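Local coordinates for Co-chaperone DjlA N-terminal domain-containing protein (Porphyromonas gingivalis, PDB 2H5N) that is of uncharacterised function but belongs to the all-helical TerB (tellurite resistance) family and binds a magnesium ion, at the interface of chains A and B. Coordinates in Å, arbitrary orientation; residue numbers count along the deposited sequence, not the author numbering. Chains: chain A/B, Hypothetical protein PG_1108.

The interface of chains A and B. Residues chain A 73, 115; chain B 24, 69-70, 73, 112, 115.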
loop_
_atom_site.group_PDB
_atom_site.type_symbol
_atom_site.label_atom_id
_atom_site.label_comp_id
_atom_site.label_asym_id
_atom_site.label_seq_id
_atom_site.Cartn_x
_atom_site.Cartn_y
_atom_site.Cartn_z
ATOM N N VAL A 73 -18.079 1.927 0.655
ATOM C CA VAL A 73 -18.801 2.608 -0.436
ATOM C C VAL A 73 -20.332 2.483 -0.268
ATOM O O VAL A 73 -21.051 3.493 -0.262
ATOM C CB VAL A 73 -18.385 2.061 -1.830
ATOM C CG1 VAL A 73 -19.304 2.626 -2.956
ATOM C CG2 VAL A 73 -16.849 2.329 -2.141
ATOM N N LEU A 115 -18.030 7.409 -7.168
ATOM C CA LEU A 115 -18.325 6.045 -6.769
ATOM C C LEU A 115 -19.221 5.986 -5.531
ATOM O O LEU A 115 -20.074 5.105 -5.431
ATOM C CB LEU A 115 -17.060 5.179 -6.591
ATOM C CG LEU A 115 -16.166 4.764 -7.779
ATOM C CD1 LEU A 115 -15.604 3.357 -7.587
ATOM C CD2 LEU A 115 -16.817 4.854 -9.153
ATOM N N MET B 24 -18.361 1.777 -14.549
ATOM C CA MET B 24 -17.012 1.936 -13.931
ATOM C C MET B 24 -16.004 2.515 -14.940
ATOM O O MET B 24 -15.241 3.425 -14.615
ATOM C CB MET B 24 -16.513 0.595 -13.326
ATOM C CG MET B 24 -17.333 0.095 -12.085
ATOM S SD MET B 24 -17.396 1.178 -10.618
ATOM C CE MET B 24 -18.626 2.470 -11.013
ATOM N N ALA B 69 -23.521 4.902 -9.644
ATOM C CA ALA B 69 -22.159 4.342 -9.588
ATOM C C ALA B 69 -21.929 3.400 -8.385
ATOM O O ALA B 69 -21.264 2.360 -8.505
ATOM C CB ALA B 69 -21.070 5.463 -9.648
ATOM N N SER B 70 -22.512 3.734 -7.243
ATOM C CA SER B 70 -22.417 2.851 -6.081
ATOM C C SER B 70 -23.112 1.478 -6.329
ATOM O O SER B 70 -22.647 0.447 -5.840
ATOM C CB SER B 70 -23.005 3.528 -4.843
ATOM O OG SER B 70 -24.377 3.869 -5.079
ATOM N N VAL B 73 -20.601 -0.488 -8.355
ATOM C CA VAL B 73 -19.601 -0.951 -7.377
ATOM C C VAL B 73 -20.048 -2.259 -6.685
ATOM O O VAL B 73 -19.323 -3.273 -6.667
ATOM C CB VAL B 73 -19.260 0.118 -6.284
ATOM C CG1 VAL B 73 -18.366 -0.531 -5.195
ATOM C CG2 VAL B 73 -18.556 1.359 -6.899
ATOM N N ILE B 112 -10.057 2.789 -8.328
ATOM C CA ILE B 112 -11.300 2.167 -8.693
ATOM C C ILE B 112 -11.239 0.657 -8.392
ATOM O O ILE B 112 -12.224 0.090 -7.891
ATOM C CB ILE B 112 -11.734 2.517 -10.139
ATOM C CG1 ILE B 112 -13.227 2.279 -10.288
ATOM C CG2 ILE B 112 -10.855 1.808 -11.175
ATOM C CD1 ILE B 112 -13.812 2.839 -11.620
ATOM N N LEU B 115 -11.776 0.165 -4.658
ATOM C CA LEU B 115 -13.169 0.370 -4.260
ATOM C C LEU B 115 -14.110 -0.756 -4.708
ATOM O O LEU B 115 -15.106 -1.046 -4.034
ATOM C CB LEU B 115 -13.687 1.740 -4.703
ATOM C CG LEU B 115 -12.930 2.993 -4.225
ATOM C CD1 LEU B 115 -13.689 4.308 -4.577
ATOM C CD2 LEU B 115 -12.575 2.985 -2.734
#
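Near its C-terminal end, helix 103-116 of chain A sets A:Leu115 into a groove formed by helices 15-30, 69-77 and 103-115 of chain B, while the two 69-77 helices approach each other through A:Val73 and B:Val73. The patch is an apolar knob-in-groove contact between copies of one protein, part of a two-fold interface in which every contact recurs with the chains exchanged; this pairing may or may not be the biological one. A:Leu115, with 74 Å² hidden, is the knob. Its CG lies anti to the carbonyl carbon (chi1 -68°), and chi2 of -144° sets the turn of the two methyls, both of which meet chain B. CD1 rests against the CG2 methyl of B:Val73 at 3.6 Å, the two side chains crossing at about a right angle. The same methyl meets CD1 of B:Leu115 at 3.7 Å. It also touches the CG1 methylene of B:Ile112, 3.8 Å away. CD2 packs on the thioether end of B:Met24, whose CE methyl is 3.5 Å from it, while SD lies beside both leucine methyls at about the same distance. The methionine chain is bent at chi2 and chi3, with its CE end beside CD2. At the start of helix 69-77, the CB methyl of B:Ala69 faces CA of A:Leu115. The carbonyl O of A:Leu115 lies 3.3 Å from CA of B:Ser70, so the end of helix 103-116 runs close to the start of helix 69-77 of chain B. Beside the knob, A:Val73 uses its branches separately: CG2 faces CB of B:Leu115, and CG1 reaches the other valine. The leucines and valines of both chains thus pack together across the interface. Between the valines, whose side chains cross obliquely, the two CG1 methyls meet at 4.0 Å.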